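Local coordinates for protein dihydrodipicolinate synthase (Bacillus anthracis, PDB 1XKY) that probably catalyses the condensation of pyruvate with aspartate semialdehyde on the bacterial pathway to lysine, at residues H129-A134 against S163-I168; D109-V114 against L139-Y144; I154-V159 against T182-K187. All coordinates share one frame; numbering follows the deposited sequence.

Contact 1 (H129-A134 against S163-I168); sequences HFKAIA and SEIENI. With K (potassium ion), chain F.
In this TIM barrel, A134 and K131 of helix 123-135 meet N167, I165 and I168 of the turn that leads into strand 168-173. A134 lies near the end of the helix and its CB points at the turn. A134 CB packs against I168 CG1 at 3.8 Å, with I168 CD1 almost as close. I165 CG2 touches the same methyl more loosely. I165 CD1 lies 3.9 Å from K131 CG, the two side chains crossing at about a right angle. The contact uses the aliphatic part of K131, while its NZ forms a salt bridge with E135.

One polar bond joins the segments. N167 ND2 donates to A134 O at 2.9 Å, with an N-H...O angle of 159°. The donor stands above the carbonyl plane, and the oxygen lies close to the amide plane. A chi1 of 63° sets N167 CG between the backbone N and the carbonyl carbon, on the side of A134 O. ND2 also donates to L139 O, so two carbonyls fix the amide.

Behind the turn, S163 O and I168 O each bind the potassium ion at 2.7 Å, and I165 O binds this potassium at 2.8 Å. E166 O is a longer ligand, and two waters bind as well. The type I beta turn I165-I168, with S163 just before it, supplies these main-chain oxygens in the link from helix 156-163 to strand 168-173 of the barrel.

Contact 2 (D109-V114 against L139-Y144); sequences DAVMLV and LPVMLY
V111 and L113 pair with the backbone of P140, M142 and Y144 in a parallel ladder. V111 N donates to P140 O at 3.1 Å. M142 N returns a bond to V111 O at 2.9 Å, nearly straight. L113 N then donates to M142 O, also at 2.9 Å. The last rung, Y144 N to L113 O, is more bent, with an angle at the hydrogen of 135° and the donor above the carbonyl plane. CA-H...O contacts, such as M112 CA to M142 O, lie between the rungs.

M112 and M142 meet on one face of the sheet. M112 CE lies 3.5 Å from M142 SD. The M112 chain bends at chi2 (84°), which sets SD close to both M142 CG and Y144 CB. M112 SD is 5.2 Å from the centroid of the Y144 ring, an oblique Met-aromatic contact. V114 runs beside Y144, pointing the same way, and its CG2 comes to 3.7 Å from Y144 CD2. L113 and V141 meet on the other face, where L113 CD1 touches V141 CG1 at 3.5 Å and the side chains cross at about a right angle. V111 CG2 packs on V141 CG2 there too.

The next shell differs for the two faces. L113 and L143 rest on helix 123-135 through F130, and L113 also meets I133. M112 and Y144 touch K172 of strand 168-173. V114 also packs on Y118 of the second subunit. V114 and Y144 lie at the C-terminal strand ends, where TIM-barrel enzymes carry the active site. At the start of the ladder, D109 forms a salt bridge with K80. The strands are parallel, with 27° between their directions. Helix 123-135 is the crossover of this beta-alpha-beta unit, right-handed as in TIM barrels.

Contact 3 (I154-V159 against T182-K187); sequences ISVDTV and TEIIEK. With K (potassium ion), chain E.
V156 and V159 of helix 156-163 make the apolar part of the contact with I184 of helix 178-187. V156 CG2 lies 4.0 Å from I184 CG1. One turn further on, V159 CG1 touches I184 CG2 at 3.8 Å, the two side chains crossing at about a right angle. With CG1 anti to the backbone N (chi1 175°), V159 turns this methyl to I184. K187 adds a marginal touch of CD on V156 CG1.

E183 brings a charged group to this apolar patch. Its extended chain crosses V156 at about a right angle, and V156 CG1 lies 3.6 Å from E183 OE2. CD of E183 is equally near to that methyl and CG almost so.

Water mediates the polar link. Water 3 donates to D157 OD1 at 2.7 Å and to E183 OE2 at 2.6 Å. It thus joins D157 OD1 and E183 OE2, 4.9 Å apart, and would probably ease the repulsion of the two acids.

A potassium ion lies beyond the end of helix 178-187. I185 O binds it at 2.8 Å, with T188 O, A189 O and F192 O and three waters among the other ligands.

S155 is at the N-cap position of helix 156-163. On helix 178-187, T182 OG1 hydrogen-bonds to H244 NE2 of the third subunit. On the barrel side, V159 reaches I171 of strand 168-173 and I184 reaches V194 of strand 193-196, while both touch F192.

In the fold
The contacts lie in neighbouring parts of one eight-stranded parallel barrel. Contact 2 pairs the adjacent strands 110-114 and 141-145 in the wall. Contact 1 lies outside it, with centres about 9 Å apart, and ties helix 123-135, which connects those strands, to the turn before strand 168-173. A probable hydrogen bond from V141 N to N167 O joins contacts 1 and 2. Contact 3 packs together two outer helices that come later in the chain, 156-163 and 178-187. Its centre is about 15 Å from that of contact 1 and about 17 Å from that of contact 2. F130 of contact 1 touches I154. Along the chain, contact 1 alternates with each of the others, while contact 2 closes before contact 3 opens. Two potassium sites lie at the periphery.

Contact 1 (H129-A134 against S163-I168)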
loop_
_atom_site.group_PDB
_atom_site.type_symbol
_atom_site.label_atom_id
_atom_site.label_comp_id
_atom_site.label_asym_id
_atom_site.label_seq_id
_atom_site.Cartn_x
_atom_site.Cartn_y
_atom_site.Cartn_z
ATOM N N HIS A 129 -23.243 -2.408 14.296
ATOM C CA HIS A 129 -22.543 -3.310 15.213
ATOM C C HIS A 129 -22.278 -2.615 16.547
ATOM O O HIS A 129 -22.695 -3.101 17.597
ATOM C CB HIS A 129 -21.249 -3.784 14.528
ATOM C CG HIS A 129 -20.261 -4.465 15.425
ATOM N ND1 HIS A 129 -20.317 -5.814 15.710
ATOM C CD2 HIS A 129 -19.145 -3.996 16.033
ATOM C CE1 HIS A 129 -19.287 -6.139 16.476
ATOM N NE2 HIS A 129 -18.564 -5.053 16.690
ATOM N N PHE A 130 -21.609 -1.467 16.489
ATOM C CA PHE A 130 -21.215 -0.727 17.690
ATOM C C PHE A 130 -22.435 -0.170 18.424
ATOM O O PHE A 130 -22.501 -0.210 19.647
ATOM C CB PHE A 130 -20.263 0.414 17.325
ATOM C CG PHE A 130 -18.882 -0.042 16.905
ATOM C CD1 PHE A 130 -18.132 -0.879 17.718
ATOM C CD2 PHE A 130 -18.323 0.401 15.710
ATOM C CE1 PHE A 130 -16.846 -1.277 17.344
ATOM C CE2 PHE A 130 -17.041 0.002 15.326
ATOM C CZ PHE A 130 -16.302 -0.828 16.146
ATOM N N LYS A 131 -23.402 0.340 17.663
ATOM C CA LYS A 131 -24.662 0.832 18.227
ATOM C C LYS A 131 -25.387 -0.244 19.034
ATOM O O LYS A 131 -25.831 0.014 20.156
ATOM C CB LYS A 131 -25.569 1.371 17.110
ATOM C CG LYS A 131 -26.928 1.897 17.584
ATOM C CD LYS A 131 -27.632 2.633 16.466
ATOM C CE LYS A 131 -28.953 3.224 16.920
ATOM N NZ LYS A 131 -29.984 2.173 17.067
ATOM N N ALA A 132 -25.499 -1.443 18.467
ATOM C CA ALA A 132 -26.178 -2.558 19.132
ATOM C C ALA A 132 -25.485 -3.013 20.422
ATOM O O ALA A 132 -26.150 -3.331 21.409
ATOM C CB ALA A 132 -26.319 -3.739 18.176
ATOM N N ILE A 133 -24.152 -3.062 20.410
ATOM C CA ILE A 133 -23.397 -3.469 21.599
ATOM C C ILE A 133 -23.537 -2.395 22.674
ATOM O O ILE A 133 -23.843 -2.706 23.825
ATOM C CB ILE A 133 -21.900 -3.746 21.293
ATOM C CG1 ILE A 133 -21.755 -4.848 20.244
ATOM C CG2 ILE A 133 -21.133 -4.140 22.586
ATOM C CD1 ILE A 133 -20.432 -4.799 19.506
ATOM N N ALA A 134 -23.350 -1.136 22.284
ATOM C CA ALA A 134 -23.459 -0.005 23.215
ATOM C C ALA A 134 -24.837 0.050 23.892
ATOM O O ALA A 134 -24.931 0.293 25.095
ATOM C CB ALA A 134 -23.171 1.304 22.490
ATOM N N SER A 163 -20.227 8.776 18.212
ATOM C CA SER A 163 -20.001 9.675 19.350
ATOM C C SER A 163 -21.287 10.347 19.845
ATOM O O SER A 163 -21.348 10.799 20.989
ATOM C CB SER A 163 -18.968 10.760 19.010
ATOM O OG SER A 163 -19.551 11.809 18.251
ATOM N N GLU A 164 -22.301 10.423 18.988
ATOM C CA GLU A 164 -23.597 10.957 19.378
ATOM C C GLU A 164 -24.396 9.991 20.254
ATOM O O GLU A 164 -25.392 10.378 20.846
ATOM C CB GLU A 164 -24.408 11.338 18.142
ATOM C CG GLU A 164 -23.798 12.503 17.379
ATOM C CD GLU A 164 -24.421 12.720 16.021
ATOM O OE1 GLU A 164 -25.529 12.205 15.758
ATOM O OE2 GLU A 164 -23.789 13.406 15.200
ATOM N N ILE A 165 -23.977 8.733 20.327
ATOM C CA ILE A 165 -24.634 7.785 21.209
ATOM C C ILE A 165 -24.087 8.011 22.611
ATOM O O ILE A 165 -22.867 8.089 22.800
ATOM C CB ILE A 165 -24.425 6.349 20.742
ATOM C CG1 ILE A 165 -25.100 6.170 19.369
ATOM C CG2 ILE A 165 -24.973 5.363 21.772
ATOM C CD1 ILE A 165 -24.693 4.937 18.640
ATOM N N GLU A 166 -24.998 8.131 23.577
ATOM C CA GLU A 166 -24.690 8.620 24.920
ATOM C C GLU A 166 -23.464 7.950 25.553
ATOM O O GLU A 166 -22.564 8.641 26.025
ATOM C CB GLU A 166 -25.914 8.464 25.831
ATOM C CG GLU A 166 -25.679 8.896 27.260
ATOM C CD GLU A 166 -26.946 8.889 28.098
ATOM O OE1 GLU A 166 -27.079 9.792 28.951
ATOM O OE2 GLU A 166 -27.804 7.990 27.909
ATOM N N ASN A 167 -23.416 6.623 25.549
ATOM C CA ASN A 167 -22.340 5.908 26.260
ATOM C C ASN A 167 -21.093 5.562 25.424
ATOM O O ASN A 167 -20.203 4.870 25.914
ATOM C CB ASN A 167 -22.890 4.656 26.962
ATOM C CG ASN A 167 -23.449 3.634 25.999
ATOM O OD1 ASN A 167 -23.958 3.983 24.935
ATOM N ND2 ASN A 167 -23.364 2.361 26.374
ATOM N N ILE A 168 -21.023 6.030 24.178
ATOM C CA ILE A 168 -19.794 5.899 23.378
ATOM C C ILE A 168 -18.986 7.185 23.569
ATOM O O ILE A 168 -19.316 8.238 23.000
ATOM C CB ILE A 168 -20.070 5.606 21.880
ATOM C CG1 ILE A 168 -20.953 4.359 21.742
ATOM C CG2 ILE A 168 -18.737 5.414 21.139
ATOM C CD1 ILE A 168 -21.258 3.922 20.319
HETATM K K K F . -21.166 10.146 23.576
HETATM O O HOH W 1 -18.867 11.563 24.704
HETATM O O HOH W 2 -23.084 11.894 24.008
#

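Contact 2 (D109-V114 against L139-Y144)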
loop_
_atom_site.group_PDB
_atom_site.type_symbol
_atom_site.label_atom_id
_atom_site.label_comp_id
_atom_site.label_asym_id
_atom_site.label_seq_id
_atom_site.Cartn_x
_atom_site.Cartn_y
_atom_site.Cartn_z
ATOM N N ASP A 109 -15.475 -1.094 34.407
ATOM C CA ASP A 109 -15.924 0.295 34.337
ATOM C C ASP A 109 -16.310 0.749 32.930
ATOM O O ASP A 109 -17.014 1.748 32.767
ATOM C CB ASP A 109 -14.836 1.198 34.908
ATOM C CG ASP A 109 -14.510 0.854 36.345
ATOM O OD1 ASP A 109 -13.426 0.288 36.594
ATOM O OD2 ASP A 109 -15.368 1.113 37.223
ATOM N N ALA A 110 -15.835 0.016 31.928
ATOM C CA ALA A 110 -16.070 0.336 30.537
ATOM C C ALA A 110 -15.713 -0.866 29.691
ATOM O O ALA A 110 -15.104 -1.832 30.182
ATOM C CB ALA A 110 -15.216 1.530 30.120
ATOM N N VAL A 111 -16.068 -0.806 28.409
ATOM C CA VAL A 111 -15.665 -1.844 27.474
ATOM C C VAL A 111 -14.993 -1.239 26.240
ATOM O O VAL A 111 -15.299 -0.112 25.847
ATOM C CB VAL A 111 -16.848 -2.772 27.074
ATOM C CG1 VAL A 111 -17.372 -3.518 28.285
ATOM C CG2 VAL A 111 -17.962 -1.989 26.388
ATOM N N MET A 112 -14.057 -2.002 25.669
ATOM C CA MET A 112 -13.382 -1.658 24.424
ATOM C C MET A 112 -13.976 -2.512 23.312
ATOM O O MET A 112 -14.044 -3.739 23.443
ATOM C CB MET A 112 -11.876 -1.937 24.538
ATOM C CG MET A 112 -11.046 -1.575 23.305
ATOM S SD MET A 112 -10.586 0.165 23.258
ATOM C CE MET A 112 -9.107 0.168 24.262
ATOM N N LEU A 113 -14.384 -1.860 22.221
ATOM C CA LEU A 113 -14.976 -2.534 21.063
ATOM C C LEU A 113 -14.146 -2.276 19.798
ATOM O O LEU A 113 -14.126 -1.162 19.268
ATOM C CB LEU A 113 -16.417 -2.038 20.856
ATOM C CG LEU A 113 -17.382 -2.168 22.048
ATOM C CD1 LEU A 113 -18.765 -1.665 21.657
ATOM C CD2 LEU A 113 -17.479 -3.601 22.550
ATOM N N VAL A 114 -13.471 -3.319 19.323
ATOM C CA VAL A 114 -12.631 -3.243 18.139
ATOM C C VAL A 114 -13.454 -3.285 16.841
ATOM O O VAL A 114 -14.502 -3.917 16.786
ATOM C CB VAL A 114 -11.557 -4.387 18.159
ATOM C CG1 VAL A 114 -12.185 -5.749 17.843
ATOM C CG2 VAL A 114 -10.404 -4.068 17.223
ATOM N N LEU A 139 -22.651 0.760 30.544
ATOM C CA LEU A 139 -21.253 1.156 30.682
ATOM C C LEU A 139 -20.767 2.031 29.539
ATOM O O LEU A 139 -21.249 1.912 28.411
ATOM C CB LEU A 139 -20.358 -0.083 30.770
ATOM C CG LEU A 139 -20.439 -0.911 32.054
ATOM C CD1 LEU A 139 -19.383 -1.997 32.005
ATOM C CD2 LEU A 139 -20.259 -0.042 33.278
ATOM N N PRO A 140 -19.800 2.921 29.832
ATOM C CA PRO A 140 -19.101 3.655 28.793
ATOM C C PRO A 140 -18.386 2.729 27.800
ATOM O O PRO A 140 -17.909 1.635 28.173
ATOM C CB PRO A 140 -18.079 4.493 29.572
ATOM C CG PRO A 140 -18.597 4.560 30.945
ATOM C CD PRO A 140 -19.326 3.294 31.177
ATOM N N VAL A 141 -18.320 3.179 26.548
ATOM C CA VAL A 141 -17.723 2.420 25.458
ATOM C C VAL A 141 -16.594 3.219 24.791
ATOM O O VAL A 141 -16.759 4.405 24.463
ATOM C CB VAL A 141 -18.787 2.053 24.391
ATOM C CG1 VAL A 141 -18.137 1.450 23.145
ATOM C CG2 VAL A 141 -19.818 1.113 24.973
ATOM N N MET A 142 -15.457 2.552 24.595
ATOM C CA MET A 142 -14.344 3.073 23.816
ATOM C C MET A 142 -14.244 2.235 22.543
ATOM O O MET A 142 -14.145 1.005 22.594
ATOM C CB MET A 142 -13.030 3.005 24.605
ATOM C CG MET A 142 -11.797 3.526 23.846
ATOM S SD MET A 142 -10.234 3.467 24.781
ATOM C CE MET A 142 -10.434 4.849 25.885
ATOM N N LEU A 143 -14.290 2.915 21.400
ATOM C CA LEU A 143 -14.076 2.283 20.112
ATOM C C LEU A 143 -12.581 2.063 19.884
ATOM O O LEU A 143 -11.744 2.785 20.425
ATOM C CB LEU A 143 -14.637 3.166 19.000
ATOM C CG LEU A 143 -16.108 3.563 19.054
ATOM C CD1 LEU A 143 -16.400 4.524 17.916
ATOM C CD2 LEU A 143 -17.017 2.355 18.978
ATOM N N TYR A 144 -12.250 1.070 19.068
ATOM C CA TYR A 144 -10.862 0.769 18.754
ATOM C C TYR A 144 -10.707 0.635 17.245
ATOM O O TYR A 144 -11.172 -0.340 16.641
ATOM C CB TYR A 144 -10.432 -0.497 19.505
ATOM C CG TYR A 144 -8.990 -0.944 19.339
ATOM C CD1 TYR A 144 -8.016 -0.124 18.765
ATOM C CD2 TYR A 144 -8.591 -2.194 19.818
ATOM C CE1 TYR A 144 -6.700 -0.550 18.644
ATOM C CE2 TYR A 144 -7.280 -2.627 19.699
ATOM C CZ TYR A 144 -6.341 -1.803 19.113
ATOM O OH TYR A 144 -5.039 -2.240 19.005
#

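Contact 3 (I154-V159 against T182-K187)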
loop_
_atom_site.group_PDB
_atom_site.type_symbol
_atom_site.label_atom_id
_atom_site.label_comp_id
_atom_site.label_asym_id
_atom_site.label_seq_id
_atom_site.Cartn_x
_atom_site.Cartn_y
_atom_site.Cartn_z
ATOM N N ILE A 154 -12.699 2.490 10.780
ATOM C CA ILE A 154 -13.818 3.347 11.154
ATOM C C ILE A 154 -13.609 4.774 10.660
ATOM O O ILE A 154 -12.820 5.529 11.229
ATOM C CB ILE A 154 -14.018 3.338 12.680
ATOM C CG1 ILE A 154 -13.686 1.960 13.254
ATOM C CG2 ILE A 154 -15.442 3.739 13.033
ATOM C CD1 ILE A 154 -13.981 1.825 14.731
ATOM N N SER A 155 -14.321 5.139 9.598
ATOM C CA SER A 155 -14.201 6.470 9.016
ATOM C C SER A 155 -14.489 7.552 10.051
ATOM O O SER A 155 -15.167 7.307 11.048
ATOM C CB SER A 155 -15.147 6.619 7.822
ATOM O OG SER A 155 -16.476 6.861 8.252
ATOM N N VAL A 156 -13.968 8.750 9.807
ATOM C CA VAL A 156 -14.239 9.896 10.672
ATOM C C VAL A 156 -15.748 10.075 10.859
ATOM O O VAL A 156 -16.221 10.228 11.980
ATOM C CB VAL A 156 -13.610 11.203 10.109
ATOM C CG1 VAL A 156 -14.114 12.428 10.882
ATOM C CG2 VAL A 156 -12.072 11.121 10.130
ATOM N N ASP A 157 -16.490 10.038 9.753
ATOM C CA ASP A 157 -17.946 10.188 9.771
ATOM C C ASP A 157 -18.633 9.154 10.663
ATOM O O ASP A 157 -19.524 9.489 11.444
ATOM C CB ASP A 157 -18.507 10.104 8.347
ATOM C CG ASP A 157 -18.241 11.369 7.519
ATOM O OD1 ASP A 157 -17.712 12.386 8.063
ATOM O OD2 ASP A 157 -18.570 11.343 6.308
ATOM N N THR A 158 -18.216 7.902 10.552
ATOM C CA THR A 158 -18.786 6.838 11.368
ATOM C C THR A 158 -18.496 7.058 12.855
ATOM O O THR A 158 -19.379 6.855 13.701
ATOM C CB THR A 158 -18.282 5.466 10.903
ATOM O OG1 THR A 158 -18.685 5.268 9.543
ATOM C CG2 THR A 158 -18.848 4.331 11.782
ATOM N N VAL A 159 -17.281 7.514 13.168
ATOM C CA VAL A 159 -16.898 7.792 14.554
ATOM C C VAL A 159 -17.717 8.935 15.120
ATOM O O VAL A 159 -18.187 8.860 16.256
ATOM C CB VAL A 159 -15.386 8.096 14.710
ATOM C CG1 VAL A 159 -15.058 8.489 16.157
ATOM C CG2 VAL A 159 -14.570 6.888 14.312
ATOM N N THR A 182 -7.205 14.489 14.099
ATOM C CA THR A 182 -7.522 15.923 14.137
ATOM C C THR A 182 -8.991 16.165 13.828
ATOM O O THR A 182 -9.657 16.925 14.517
ATOM C CB THR A 182 -6.672 16.746 13.118
ATOM O OG1 THR A 182 -5.298 16.766 13.523
ATOM C CG2 THR A 182 -7.181 18.169 13.008
ATOM N N GLU A 183 -9.479 15.512 12.778
ATOM C CA GLU A 183 -10.845 15.709 12.315
ATOM C C GLU A 183 -11.879 15.154 13.297
ATOM O O GLU A 183 -12.927 15.770 13.527
ATOM C CB GLU A 183 -11.014 15.063 10.940
ATOM C CG GLU A 183 -12.238 15.539 10.182
ATOM C CD GLU A 183 -12.364 14.877 8.823
ATOM O OE1 GLU A 183 -11.326 14.443 8.282
ATOM O OE2 GLU A 183 -13.500 14.791 8.302
ATOM N N ILE A 184 -11.592 13.981 13.858
ATOM C CA ILE A 184 -12.458 13.374 14.870
ATOM C C ILE A 184 -12.540 14.288 16.087
ATOM O O ILE A 184 -13.625 14.542 16.601
ATOM C CB ILE A 184 -11.949 11.970 15.310
ATOM C CG1 ILE A 184 -12.041 10.976 14.137
ATOM C CG2 ILE A 184 -12.763 11.458 16.517
ATOM C CD1 ILE A 184 -11.285 9.682 14.368
ATOM N N ILE A 185 -11.381 14.761 16.541
ATOM C CA ILE A 185 -11.302 15.670 17.680
ATOM C C ILE A 185 -12.168 16.905 17.412
ATOM O O ILE A 185 -12.968 17.300 18.252
ATOM C CB ILE A 185 -9.835 16.089 18.006
ATOM C CG1 ILE A 185 -9.042 14.888 18.547
ATOM C CG2 ILE A 185 -9.804 17.244 19.029
ATOM C CD1 ILE A 185 -7.528 15.002 18.391
ATOM N N GLU A 186 -12.016 17.485 16.230
ATOM C CA GLU A 186 -12.734 18.705 15.857
ATOM C C GLU A 186 -14.247 18.493 15.802
ATOM O O GLU A 186 -15.020 19.291 16.338
ATOM C CB GLU A 186 -12.228 19.172 14.495
ATOM C CG GLU A 186 -12.806 20.489 13.986
ATOM C CD GLU A 186 -12.145 20.932 12.687
ATOM O OE1 GLU A 186 -12.395 22.077 12.244
ATOM O OE2 GLU A 186 -11.363 20.132 12.109
ATOM N N LYS A 187 -14.661 17.397 15.174
ATOM C CA LYS A 187 -16.069 17.185 14.835
ATOM C C LYS A 187 -16.915 16.546 15.933
ATOM O O LYS A 187 -18.146 16.534 15.830
ATOM C CB LYS A 187 -16.173 16.358 13.553
ATOM C CG LYS A 187 -15.730 17.122 12.314
ATOM C CD LYS A 187 -15.783 16.257 11.072
ATOM C CE LYS A 187 -15.658 17.100 9.811
ATOM N NZ LYS A 187 -16.987 17.702 9.473
HETATM K K K E . -13.844 16.284 20.744
HETATM O O HOH W 3 -15.261 13.201 7.163
HETATM O O HOH W 4 -11.790 14.416 20.991
HETATM O O HOH W 5 -12.088 17.297 23.137
HETATM O O HOH W 6 -13.739 18.891 21.321
#